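Local coordinates for protein arylalkylamine N-Acetyltransferase 2 (Aedes aegypti, PDB 4FD5) that probably transfers the acyl group of acetyl-CoA or a long-chain fatty acyl-CoA to the amine of arylalkylamines such as dopamine and serotonin, at residues A[26-31]-A[52-56]; A[35-40]-A[205-211]; A[60-66]-A[78-83]; A[74-78]-A[137-142]. One frame throughout, in Å; residues are numbered along the deposited sequence.

Contact 1 (A[26-31]-A[52-56]); sequences LRQTFF and LEQHS
The last turn of helix 19-29 and the residues just after it lie beside helix 50-60, with the CA atoms of Phe31 and Leu52 7.9 Å apart and those of Arg27 and Glu53 8.6 Å apart. The Phe31 ring lies between them. Leu52 lays CD1 over one face, 4.1 Å from the ring centroid in a CH-pi contact, while CB of Leu26, from the ring's own segment, covers the opposite face; Ser56 OG lies at the edge, 3.7 Å from Phe31 CZ. In the GNAT fold to which this enzyme belongs, such N-terminal helices pack on one side of the central sheet, and here Leu26 and Ser56 both rest on Ile135 and Leu80 of its strands. Farther out, Arg27 reaches across with its chain extended from CG to NE and forms a two-point salt bridge to Glu53. NH2 donates to OE1 of Glu53 at 2.8 Å, and the bond from Arg27 NE to Glu53 OE2 is weak. Guanidinium and carboxylate planes stand 85° apart, and NH2 meets OE1 67° out of the carboxylate plane. Glu24 holds Arg27 NH1, and the backbone N of His49 donates to Glu53 OE2.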
loop_
_atom_site.group_PDB
_atom_site.type_symbol
_atom_site.label_atom_id
_atom_site.label_comp_id
_atom_site.label_asym_id
_atom_site.label_seq_id
_atom_site.Cartn_x
_atom_site.Cartn_y
_atom_site.Cartn_z
ATOM N N LEU A 26 9.162 6.068 -6.418
ATOM C CA LEU A 26 9.090 5.223 -5.225
ATOM C C LEU A 26 10.501 5.013 -4.661
ATOM O O LEU A 26 10.733 5.186 -3.452
ATOM C CB LEU A 26 8.356 3.901 -5.513
ATOM C CG LEU A 26 6.876 4.082 -5.902
ATOM C CD1 LEU A 26 6.220 2.775 -6.349
ATOM C CD2 LEU A 26 6.072 4.714 -4.751
ATOM N N ARG A 27 11.460 4.723 -5.543
ATOM C CA ARG A 27 12.816 4.464 -5.082
ATOM C C ARG A 27 13.312 5.650 -4.306
ATOM O O ARG A 27 14.049 5.497 -3.334
ATOM C CB ARG A 27 13.768 4.260 -6.251
ATOM C CG ARG A 27 13.613 2.957 -6.953
ATOM C CD ARG A 27 14.810 2.717 -7.874
ATOM N NE ARG A 27 14.542 1.606 -8.774
ATOM C CZ ARG A 27 14.108 1.746 -10.025
ATOM N NH1 ARG A 27 13.910 2.958 -10.542
ATOM N NH2 ARG A 27 13.881 0.670 -10.770
ATOM N N GLN A 28 12.916 6.838 -4.746
ATOM C CA GLN A 28 13.542 8.029 -4.211
ATOM C C GLN A 28 12.807 8.493 -2.985
ATOM O O GLN A 28 13.407 9.106 -2.098
ATOM C CB GLN A 28 13.589 9.152 -5.246
ATOM C CG GLN A 28 14.556 8.903 -6.390
ATOM C CD GLN A 28 16.007 8.889 -5.944
ATOM O OE1 GLN A 28 16.381 9.552 -4.969
ATOM N NE2 GLN A 28 16.832 8.130 -6.653
ATOM N N THR A 29 11.510 8.200 -2.909
ATOM C CA THR A 29 10.737 8.913 -1.899
ATOM C C THR A 29 10.022 8.008 -0.927
ATOM O O THR A 29 9.666 8.438 0.178
ATOM C CB THR A 29 9.702 9.901 -2.513
ATOM O OG1 THR A 29 8.650 9.169 -3.147
ATOM C CG2 THR A 29 10.344 10.824 -3.518
ATOM N N PHE A 30 9.818 6.757 -1.324
ATOM C CA PHE A 30 8.882 5.919 -0.602
ATOM C C PHE A 30 9.477 4.675 0.032
ATOM O O PHE A 30 9.320 4.459 1.220
ATOM C CB PHE A 30 7.704 5.518 -1.489
ATOM C CG PHE A 30 6.701 4.662 -0.782
ATOM C CD1 PHE A 30 5.734 5.240 0.036
ATOM C CD2 PHE A 30 6.731 3.282 -0.908
ATOM C CE1 PHE A 30 4.814 4.464 0.701
ATOM C CE2 PHE A 30 5.805 2.495 -0.245
ATOM C CZ PHE A 30 4.843 3.087 0.568
ATOM N N PHE A 31 10.136 3.849 -0.775
ATOM C CA PHE A 31 10.479 2.492 -0.361
ATOM C C PHE A 31 11.290 2.461 0.938
ATOM O O PHE A 31 10.971 1.706 1.844
ATOM C CB PHE A 31 11.268 1.781 -1.464
ATOM C CG PHE A 31 10.433 1.310 -2.641
ATOM C CD1 PHE A 31 9.140 0.836 -2.470
ATOM C CD2 PHE A 31 10.979 1.316 -3.919
ATOM C CE1 PHE A 31 8.398 0.382 -3.553
ATOM C CE2 PHE A 31 10.244 0.852 -5.013
ATOM C CZ PHE A 31 8.948 0.400 -4.830
ATOM N N LEU A 52 10.320 -5.466 -4.269
ATOM C CA LEU A 52 9.431 -4.315 -4.149
ATOM C C LEU A 52 9.024 -3.791 -5.512
ATOM O O LEU A 52 7.852 -3.471 -5.745
ATOM C CB LEU A 52 10.102 -3.179 -3.375
ATOM C CG LEU A 52 10.461 -3.401 -1.908
ATOM C CD1 LEU A 52 11.082 -2.125 -1.335
ATOM C CD2 LEU A 52 9.228 -3.825 -1.104
ATOM N N GLU A 53 9.994 -3.685 -6.413
ATOM C CA GLU A 53 9.735 -3.147 -7.742
ATOM C C GLU A 53 8.929 -4.108 -8.603
ATOM O O GLU A 53 8.040 -3.684 -9.329
ATOM C CB GLU A 53 11.051 -2.757 -8.413
ATOM C CG GLU A 53 11.711 -1.567 -7.735
ATOM C CD GLU A 53 13.153 -1.367 -8.145
ATOM O OE1 GLU A 53 13.502 -1.697 -9.296
ATOM O OE2 GLU A 53 13.945 -0.886 -7.310
ATOM N N GLN A 54 9.224 -5.402 -8.506
ATOM C CA GLN A 54 8.418 -6.421 -9.183
ATOM C C GLN A 54 6.946 -6.325 -8.753
ATOM O O GLN A 54 6.023 -6.381 -9.587
ATOM C CB GLN A 54 8.982 -7.810 -8.865
ATOM C CG GLN A 54 8.191 -8.974 -9.411
ATOM C CD GLN A 54 8.825 -10.301 -9.024
ATOM O OE1 GLN A 54 9.741 -10.782 -9.692
ATOM N NE2 GLN A 54 8.363 -10.879 -7.920
ATOM N N HIS A 55 6.729 -6.179 -7.444
ATOM C CA HIS A 55 5.379 -6.085 -6.903
ATOM C C HIS A 55 4.669 -4.815 -7.377
ATOM O O HIS A 55 3.513 -4.878 -7.807
ATOM C CB HIS A 55 5.391 -6.165 -5.364
ATOM C CG HIS A 55 4.029 -6.304 -4.744
ATOM N ND1 HIS A 55 3.770 -5.960 -3.433
ATOM C CD2 HIS A 55 2.855 -6.758 -5.249
ATOM C CE1 HIS A 55 2.495 -6.186 -3.160
ATOM N NE2 HIS A 55 1.918 -6.670 -4.243
ATOM N N SER A 56 5.363 -3.679 -7.309
ATOM C CA SER A 56 4.796 -2.416 -7.781
ATOM C C SER A 56 4.466 -2.436 -9.266
ATOM O O SER A 56 3.451 -1.894 -9.678
ATOM C CB SER A 56 5.688 -1.231 -7.438
ATOM O OG SER A 56 5.864 -1.144 -6.033
#

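Contact 2 (A[35-40]-A[205-211]); sequences PLNKAV and FVVDPPH
This is a surface contact, in which the short helix 35-39 is covered by the irregular loop that leads from strand 186-192 to strand 213-220. No direct hydrogen bond joins the two segments, and CH-pi contacts, apolar packing and two waters do the work. At one end Pro35 sets CG squarely over the centre of the His211 imidazole, 3.5 Å from the centroid and only 4° off the ring normal. CD of Pro210, a residue preceded by a cis peptide bond, covers the opposite face. This packing and the bond from the backbone N of Ala174 to His211 ND1 fix the ring's rotation. At the other end Phe205 has CG anti to its carbonyl carbon (chi1 -62°), which carries the ring to the helix: Leu36 CD2 lies over one face, 4.1 Å from the centroid, Ala39 CB at the edge, and Val40 CG1 within 3.5 Å of Phe205 CE1. Ile108 and Leu111 of helix 103-116 also touch this ring. Between the two rings the CA atoms of Ala39 and Val207 come within 5.2 Å, and Ala39 CB lies 3.4 Å from Val206 O. One water donates to Pro35 O and accepts from Asp208 N; another bridges Ala39 O and Val206 N in the same sense. On the outer side Lys38 NZ makes a long salt bridge of 4.0 Å to Asp208 OD2, its stronger partner being Asp33. An early helix thus meets the loop between the last two strands, regions that commonly border the acceptor-substrate site in GNAT enzymes.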
loop_
_atom_site.group_PDB
_atom_site.type_symbol
_atom_site.label_atom_id
_atom_site.label_comp_id
_atom_site.label_asym_id
_atom_site.label_seq_id
_atom_site.Cartn_x
_atom_site.Cartn_y
_atom_site.Cartn_z
ATOM N N PRO A 35 7.389 2.436 6.962
ATOM C CA PRO A 35 7.715 2.003 8.333
ATOM C C PRO A 35 8.347 0.609 8.464
ATOM O O PRO A 35 9.365 0.474 9.153
ATOM C CB PRO A 35 6.354 2.035 9.044
ATOM C CG PRO A 35 5.567 3.052 8.292
ATOM C CD PRO A 35 6.007 2.939 6.854
ATOM N N LEU A 36 7.752 -0.406 7.845
ATOM C CA LEU A 36 8.287 -1.773 7.954
ATOM C C LEU A 36 9.596 -1.959 7.187
ATOM O O LEU A 36 10.547 -2.554 7.700
ATOM C CB LEU A 36 7.263 -2.817 7.513
ATOM C CG LEU A 36 5.914 -2.769 8.237
ATOM C CD1 LEU A 36 5.070 -3.948 7.805
ATOM C CD2 LEU A 36 6.103 -2.745 9.754
ATOM N N ASN A 37 9.641 -1.458 5.957
ATOM C CA ASN A 37 10.867 -1.500 5.174
ATOM C C ASN A 37 12.015 -0.895 5.955
ATOM O O ASN A 37 13.112 -1.444 5.994
ATOM C CB ASN A 37 10.690 -0.731 3.865
ATOM C CG ASN A 37 9.705 -1.386 2.929
ATOM O OD1 ASN A 37 9.227 -2.488 3.180
ATOM N ND2 ASN A 37 9.403 -0.709 1.829
ATOM N N LYS A 38 11.758 0.245 6.588
ATOM C CA LYS A 38 12.802 0.927 7.336
ATOM C C LYS A 38 13.199 0.120 8.578
ATOM O O LYS A 38 14.384 0.002 8.897
ATOM C CB LYS A 38 12.356 2.337 7.729
ATOM C CG LYS A 38 13.461 3.164 8.368
ATOM C CD LYS A 38 12.956 4.495 8.876
ATOM C CE LYS A 38 12.575 5.413 7.741
ATOM N NZ LYS A 38 12.399 6.816 8.222
ATOM N N ALA A 39 12.205 -0.421 9.274
ATOM C CA ALA A 39 12.467 -1.219 10.476
ATOM C C ALA A 39 13.436 -2.385 10.245
ATOM O O ALA A 39 14.248 -2.705 11.116
ATOM C CB ALA A 39 11.156 -1.726 11.076
ATOM N N VAL A 40 13.352 -3.032 9.088
ATOM C CA VAL A 40 14.217 -4.184 8.826
ATOM C C VAL A 40 15.323 -3.909 7.809
ATOM O O VAL A 40 15.918 -4.843 7.249
ATOM C CB VAL A 40 13.410 -5.434 8.441
ATOM C CG1 VAL A 40 12.533 -5.877 9.619
ATOM C CG2 VAL A 40 12.582 -5.172 7.194
ATOM N N PHE A 205 9.660 -5.870 14.347
ATOM C CA PHE A 205 9.736 -4.552 13.723
ATOM C C PHE A 205 9.842 -3.469 14.781
ATOM O O PHE A 205 8.869 -3.167 15.466
ATOM C CB PHE A 205 8.499 -4.274 12.853
ATOM C CG PHE A 205 8.339 -5.226 11.712
ATOM C CD1 PHE A 205 9.188 -5.155 10.620
ATOM C CD2 PHE A 205 7.346 -6.185 11.730
ATOM C CE1 PHE A 205 9.046 -6.035 9.564
ATOM C CE2 PHE A 205 7.199 -7.075 10.672
ATOM C CZ PHE A 205 8.053 -7.001 9.595
ATOM N N VAL A 206 11.025 -2.884 14.905
ATOM C CA VAL A 206 11.193 -1.717 15.745
ATOM C C VAL A 206 11.026 -0.528 14.821
ATOM O O VAL A 206 11.901 -0.244 14.007
ATOM C CB VAL A 206 12.587 -1.679 16.411
ATOM C CG1 VAL A 206 12.773 -0.375 17.201
ATOM C CG2 VAL A 206 12.781 -2.888 17.310
ATOM N N VAL A 207 9.882 0.140 14.931
ATOM C CA VAL A 207 9.512 1.191 13.985
ATOM C C VAL A 207 9.640 2.587 14.582
ATOM O O VAL A 207 9.386 2.800 15.770
ATOM C CB VAL A 207 8.063 1.009 13.473
ATOM C CG1 VAL A 207 7.854 -0.402 12.961
ATOM C CG2 VAL A 207 7.068 1.329 14.573
ATOM N N ASP A 208 10.022 3.543 13.743
ATOM C CA ASP A 208 10.199 4.912 14.196
ATOM C C ASP A 208 8.860 5.555 14.506
ATOM O O ASP A 208 7.852 5.244 13.872
ATOM C CB ASP A 208 10.937 5.746 13.147
ATOM C CG ASP A 208 12.374 5.313 12.966
ATOM O OD1 ASP A 208 12.866 4.516 13.790
ATOM O OD2 ASP A 208 13.023 5.781 12.006
ATOM N N PRO A 209 8.840 6.455 15.496
ATOM C CA PRO A 209 7.636 7.259 15.717
ATOM C C PRO A 209 7.355 8.072 14.454
ATOM O O PRO A 209 8.305 8.420 13.751
ATOM C CB PRO A 209 8.042 8.180 16.872
ATOM C CG PRO A 209 9.141 7.446 17.576
ATOM C CD PRO A 209 9.890 6.727 16.494
ATOM N N PRO A 210 6.076 8.371 14.166
ATOM C CA PRO A 210 4.881 8.133 14.984
ATOM C C PRO A 210 4.157 6.820 14.691
ATOM O O PRO A 210 2.999 6.669 15.076
ATOM C CB PRO A 210 3.969 9.278 14.552
ATOM C CG PRO A 210 4.273 9.413 13.092
ATOM C CD PRO A 210 5.755 9.153 12.956
ATOM N N HIS A 211 4.823 5.883 14.028
ATOM C CA HIS A 211 4.152 4.661 13.610
ATOM C C HIS A 211 4.012 3.735 14.793
ATOM O O HIS A 211 4.941 3.591 15.586
ATOM C CB HIS A 211 4.909 4.038 12.447
ATOM C CG HIS A 211 5.177 5.015 11.354
ATOM N ND1 HIS A 211 4.165 5.620 10.642
ATOM C CD2 HIS A 211 6.335 5.534 10.884
ATOM C CE1 HIS A 211 4.690 6.461 9.765
ATOM N NE2 HIS A 211 6.005 6.420 9.889
HETATM O O HOH W 1 10.342 2.501 10.827
HETATM O O HOH W 2 13.286 -3.878 13.570
#

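Contact 3 (A[60-66]-A[78-83]); sequences LKDNVSI and VALNGI
Leu60 lays CD2 against Leu80, 4.0 Å from its CG, where the chain leaves helix 50-60 and turns back along strand 75-85. A type I turn from Leu60 to Asn63 then brings Asp62 over the strand, and its OD2, met from 41° above the carboxylate plane, accepts from Ile83 N at 2.9 Å. Val64 CG2 packs near Ile83 CG1. Beyond it the first torsion of Ser65 (chi1 -60°) turns OG toward the strand, where it accepts from Asn81 N at 3.1 Å. The Asn81 side chain returns the grip: ND2 donates to Val64 O at 3.0 Å, in its own amide plane, and also bonds Ser155 of helix 147-161. Only at Ile66 does regular pairing start. Ile66 and Ala79 form an antiparallel hydrogen-bonded pair with two backbone bonds, among the antiparallel neighbours 66-69, 75-85 and 129-138 of the central GNAT sheet. A water accepts from Val64 N and lies 2.7 Å from both Ser65 OG and Asn81 O. Side-chain oxygens of Asp62 and Ser65 thus take over from a partner strand at Ile83 N and Asn81 N, which satisfies strand amides where segment 60-65 is not yet paired as a strand.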
loop_
_atom_site.group_PDB
_atom_site.type_symbol
_atom_site.label_atom_id
_atom_site.label_comp_id
_atom_site.label_asym_id
_atom_site.label_seq_id
_atom_site.Cartn_x
_atom_site.Cartn_y
_atom_site.Cartn_z
ATOM N N LEU A 60 0.822 -1.896 -10.855
ATOM C CA LEU A 60 0.598 -0.888 -11.877
ATOM C C LEU A 60 -0.169 -1.464 -13.060
ATOM O O LEU A 60 -1.057 -0.814 -13.599
ATOM C CB LEU A 60 1.921 -0.274 -12.358
ATOM C CG LEU A 60 2.534 0.758 -11.403
ATOM C CD1 LEU A 60 3.983 1.106 -11.766
ATOM C CD2 LEU A 60 1.675 2.012 -11.372
ATOM N N LYS A 61 0.162 -2.691 -13.449
ATOM C CA LYS A 61 -0.514 -3.282 -14.608
ATOM C C LYS A 61 -2.005 -3.585 -14.428
ATOM O O LYS A 61 -2.706 -3.886 -15.408
ATOM C CB LYS A 61 0.246 -4.513 -15.081
ATOM C CG LYS A 61 1.570 -4.137 -15.703
ATOM C CD LYS A 61 2.482 -5.337 -15.881
ATOM C CE LYS A 61 3.790 -4.901 -16.511
ATOM N NZ LYS A 61 4.751 -6.020 -16.692
ATOM N N ASP A 62 -2.509 -3.487 -13.198
ATOM C CA ASP A 62 -3.958 -3.582 -12.970
ATOM C C ASP A 62 -4.721 -2.362 -13.503
ATOM O O ASP A 62 -5.957 -2.360 -13.535
ATOM C CB ASP A 62 -4.291 -3.781 -11.484
ATOM C CG ASP A 62 -4.061 -5.205 -11.004
ATOM O OD1 ASP A 62 -3.890 -6.129 -11.844
ATOM O OD2 ASP A 62 -4.057 -5.407 -9.770
ATOM N N ASN A 63 -3.976 -1.326 -13.896
ATOM C CA ASN A 63 -4.529 -0.162 -14.572
ATOM C C ASN A 63 -5.549 0.592 -13.719
ATOM O O ASN A 63 -6.512 1.157 -14.238
ATOM C CB ASN A 63 -5.209 -0.580 -15.878
ATOM C CG ASN A 63 -5.298 0.562 -16.872
ATOM O OD1 ASN A 63 -4.449 1.458 -16.884
ATOM N ND2 ASN A 63 -6.326 0.532 -17.721
ATOM N N VAL A 64 -5.340 0.601 -12.408
ATOM C CA VAL A 64 -6.231 1.349 -11.510
ATOM C C VAL A 64 -5.464 2.263 -10.562
ATOM O O VAL A 64 -6.036 2.751 -9.579
ATOM C CB VAL A 64 -7.210 0.450 -10.703
ATOM C CG1 VAL A 64 -8.255 -0.183 -11.631
ATOM C CG2 VAL A 64 -6.461 -0.621 -9.920
ATOM N N SER A 65 -4.182 2.498 -10.850
ATOM C CA SER A 65 -3.384 3.397 -10.016
ATOM C C SER A 65 -3.530 4.846 -10.477
ATOM O O SER A 65 -3.760 5.104 -11.656
ATOM C CB SER A 65 -1.910 2.994 -10.052
ATOM O OG SER A 65 -1.756 1.666 -9.575
ATOM N N ILE A 66 -3.364 5.790 -9.547
ATOM C CA ILE A 66 -3.521 7.215 -9.859
ATOM C C ILE A 66 -2.215 7.954 -9.576
ATOM O O ILE A 66 -1.548 7.667 -8.592
ATOM C CB ILE A 66 -4.595 7.846 -8.959
ATOM C CG1 ILE A 66 -5.905 7.058 -9.018
ATOM C CG2 ILE A 66 -4.800 9.320 -9.315
ATOM C CD1 ILE A 66 -6.591 7.125 -10.320
ATOM N N VAL A 78 1.655 9.416 -5.835
ATOM C CA VAL A 78 0.895 8.308 -6.421
ATOM C C VAL A 78 0.065 7.541 -5.387
ATOM O O VAL A 78 0.387 7.501 -4.198
ATOM C CB VAL A 78 1.816 7.288 -7.121
ATOM C CG1 VAL A 78 2.538 7.946 -8.309
ATOM C CG2 VAL A 78 2.790 6.663 -6.128
ATOM N N ALA A 79 -0.992 6.906 -5.887
ATOM C CA ALA A 79 -1.693 5.853 -5.175
ATOM C C ALA A 79 -1.615 4.622 -6.055
ATOM O O ALA A 79 -2.234 4.584 -7.119
ATOM C CB ALA A 79 -3.143 6.231 -4.958
ATOM N N LEU A 80 -0.820 3.642 -5.640
ATOM C CA LEU A 80 -0.744 2.395 -6.395
ATOM C C LEU A 80 -1.809 1.489 -5.812
ATOM O O LEU A 80 -1.777 1.170 -4.604
ATOM C CB LEU A 80 0.630 1.737 -6.290
ATOM C CG LEU A 80 1.631 2.098 -7.385
ATOM C CD1 LEU A 80 1.926 3.565 -7.369
ATOM C CD2 LEU A 80 2.908 1.282 -7.306
ATOM N N ASN A 81 -2.715 1.067 -6.697
ATOM C CA ASN A 81 -3.894 0.301 -6.328
ATOM C C ASN A 81 -3.938 -0.998 -7.103
ATOM O O ASN A 81 -3.605 -1.031 -8.291
ATOM C CB ASN A 81 -5.167 1.091 -6.637
ATOM C CG ASN A 81 -5.186 2.453 -5.968
ATOM O OD1 ASN A 81 -4.840 2.584 -4.788
ATOM N ND2 ASN A 81 -5.559 3.477 -6.721
ATOM N N GLY A 82 -4.335 -2.067 -6.424
ATOM C CA GLY A 82 -4.453 -3.369 -7.073
ATOM C C GLY A 82 -5.828 -3.980 -6.929
ATOM O O GLY A 82 -6.642 -3.545 -6.127
ATOM N N ILE A 83 -6.100 -5.012 -7.721
ATOM C CA ILE A 83 -7.384 -5.691 -7.640
ATOM C C ILE A 83 -7.224 -7.059 -6.987
ATOM O O ILE A 83 -6.435 -7.872 -7.458
ATOM C CB ILE A 83 -7.995 -5.873 -9.040
ATOM C CG1 ILE A 83 -8.086 -4.514 -9.735
ATOM C CG2 ILE A 83 -9.382 -6.506 -8.919
ATOM C CD1 ILE A 83 -8.425 -4.594 -11.223
HETATM O O HOH W 3 -5.165 -8.317 -10.055
HETATM O O HOH W 4 -3.036 -0.407 -10.832
#

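Contact 4 (A[74-78]-A[137-142]); sequences DIAGV and SVDSRF
Phe142 presses its ring over Ala76, whose CB lies 3.4 Å from Phe142 CG and 3.6 Å from the ring centroid, a close CH-pi contact over the face. This belongs to the tightly packed part, in which strands 75-85 and 129-138 run antiparallel. Val78 and Ser137 form a hydrogen-bonded pair, Val78 N giving to Ser137 O at 2.8 Å and Ser137 N to Val78 O. Gly77 and Val138 follow as a non-hydrogen-bonded pair whose CA atoms are only 4.0 Å apart, and Gly77 CA comes within 3.1 Å of Ser137 O. The ladder ends with Asp139 N bonded to Ala76 O. Ala76 and Gly77 together face Ala68 of strand 66-69, a classic beta bulge, and Leu147 of helix 147-161 touches both Ala76 and Phe142. Inward, the Asp139 network is firm as well. The carboxylate, its CG anti to the backbone N (chi1 -173°), takes the backbone N of Arg141 on the anti lone pair of OD1 in an Asx turn; Arg141 NE also bonds OD1, and NH2 bonds OD2 at 3.0 Å. Phe142 CE1 lies over one face of the guanidinium, and a water links Asp139 OD2 to Ile75 O. The solvent side is loose by comparison: Asp74 OD2 and Arg141 NH1 are joined by a weak salt bridge of 3.5 Å. Three Arg141 nitrogens and a water thus probably balance the charge of Asp139 and hold the guanidinium in place, with Asp74 adding little.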
loop_
_atom_site.group_PDB
_atom_site.type_symbol
_atom_site.label_atom_id
_atom_site.label_comp_id
_atom_site.label_asym_id
_atom_site.label_seq_id
_atom_site.Cartn_x
_atom_site.Cartn_y
_atom_site.Cartn_z
ATOM N N ASP A 74 6.310 16.365 -13.624
ATOM C CA ASP A 74 6.892 15.662 -12.479
ATOM C C ASP A 74 5.840 14.873 -11.697
ATOM O O ASP A 74 4.717 15.337 -11.517
ATOM C CB ASP A 74 7.551 16.663 -11.519
ATOM C CG ASP A 74 8.791 17.317 -12.103
ATOM O OD1 ASP A 74 9.032 17.155 -13.317
ATOM O OD2 ASP A 74 9.502 17.991 -11.332
ATOM N N ILE A 75 6.210 13.685 -11.236
ATOM C CA ILE A 75 5.344 12.904 -10.358
ATOM C C ILE A 75 5.322 13.579 -8.989
ATOM O O ILE A 75 6.323 13.589 -8.275
ATOM C CB ILE A 75 5.843 11.431 -10.223
ATOM C CG1 ILE A 75 5.866 10.728 -11.592
ATOM C CG2 ILE A 75 4.985 10.636 -9.225
ATOM C CD1 ILE A 75 4.528 10.663 -12.274
ATOM N N ALA A 76 4.183 14.153 -8.636
ATOM C CA ALA A 76 4.042 14.783 -7.322
ATOM C C ALA A 76 3.655 13.735 -6.294
ATOM O O ALA A 76 4.043 13.818 -5.117
ATOM C CB ALA A 76 3.022 15.898 -7.365
ATOM N N GLY A 77 2.877 12.746 -6.726
ATOM C CA GLY A 77 2.538 11.682 -5.786
ATOM C C GLY A 77 1.804 10.563 -6.487
ATOM O O GLY A 77 1.376 10.744 -7.620
ATOM N N VAL A 78 1.655 9.416 -5.835
ATOM C CA VAL A 78 0.895 8.308 -6.421
ATOM C C VAL A 78 0.065 7.541 -5.387
ATOM O O VAL A 78 0.387 7.501 -4.198
ATOM C CB VAL A 78 1.816 7.288 -7.121
ATOM C CG1 VAL A 78 2.538 7.946 -8.309
ATOM C CG2 VAL A 78 2.790 6.663 -6.128
ATOM N N SER A 137 1.881 7.730 -1.673
ATOM C CA SER A 137 3.196 8.377 -1.596
ATOM C C SER A 137 3.112 9.791 -2.163
ATOM O O SER A 137 2.529 9.991 -3.225
ATOM C CB SER A 137 4.214 7.557 -2.415
ATOM O OG SER A 137 5.484 8.186 -2.408
ATOM N N VAL A 138 3.659 10.778 -1.446
ATOM C CA VAL A 138 3.686 12.149 -1.946
ATOM C C VAL A 138 5.092 12.703 -1.764
ATOM O O VAL A 138 5.645 12.647 -0.666
ATOM C CB VAL A 138 2.680 13.055 -1.196
ATOM C CG1 VAL A 138 2.772 14.516 -1.705
ATOM C CG2 VAL A 138 1.274 12.512 -1.341
ATOM N N ASP A 139 5.669 13.194 -2.855
ATOM C CA ASP A 139 7.010 13.770 -2.883
ATOM C C ASP A 139 7.078 14.955 -1.907
ATOM O O ASP A 139 6.153 15.765 -1.856
ATOM C CB ASP A 139 7.321 14.232 -4.313
ATOM C CG ASP A 139 8.758 14.690 -4.487
ATOM O OD1 ASP A 139 9.154 15.669 -3.823
ATOM O OD2 ASP A 139 9.497 14.083 -5.300
ATOM N N SER A 140 8.144 15.035 -1.119
ATOM C CA SER A 140 8.249 16.086 -0.099
ATOM C C SER A 140 8.063 17.493 -0.669
ATOM O O SER A 140 7.561 18.382 0.030
ATOM C CB SER A 140 9.581 15.998 0.659
ATOM O OG SER A 140 10.676 16.230 -0.219
ATOM N N ARG A 141 8.471 17.707 -1.919
ATOM C CA ARG A 141 8.343 19.021 -2.558
ATOM C C ARG A 141 6.878 19.446 -2.672
ATOM O O ARG A 141 6.568 20.639 -2.730
ATOM C CB ARG A 141 9.003 19.026 -3.949
ATOM C CG ARG A 141 10.505 18.720 -3.956
ATOM C CD ARG A 141 11.037 18.525 -5.378
ATOM N NE ARG A 141 10.621 17.244 -5.956
ATOM C CZ ARG A 141 10.548 16.990 -7.261
ATOM N NH1 ARG A 141 10.856 17.930 -8.145
ATOM N NH2 ARG A 141 10.165 15.787 -7.686
ATOM N N PHE A 142 5.980 18.461 -2.686
ATOM C CA PHE A 142 4.579 18.688 -3.004
ATOM C C PHE A 142 3.643 18.496 -1.815
ATOM O O PHE A 142 2.425 18.487 -1.976
ATOM C CB PHE A 142 4.137 17.785 -4.178
ATOM C CG PHE A 142 4.807 18.123 -5.482
ATOM C CD1 PHE A 142 5.981 17.493 -5.866
ATOM C CD2 PHE A 142 4.256 19.077 -6.322
ATOM C CE1 PHE A 142 6.593 17.810 -7.070
ATOM C CE2 PHE A 142 4.863 19.390 -7.523
ATOM C CZ PHE A 142 6.032 18.760 -7.889
HETATM O O HOH W 5 8.820 12.412 -7.196
#

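Contacts 3 and 4 lie in the central sheet, and contact 1 packs on the face of it that carries Val78 and Leu80; their centres are 13 to 16 Å apart. Contacts 3 and 4 share Val78 of strand 75-85: contact 3 joins that strand to the chain leading into strand 66-69, contact 4 to the neighbouring strand 129-138. Contact 2 lies apart, on the opposite side of the chain's centre from contact 3, about 25 Å away between centres. Along the chain its segments alternate with those of contact 1 and enclose contacts 3 and 4. Leu26 packing on the sheet, and Asn37 ND2 hydrogen-bonded to Phe31 O, connect the N-terminal helices to the sheet and to its late loop.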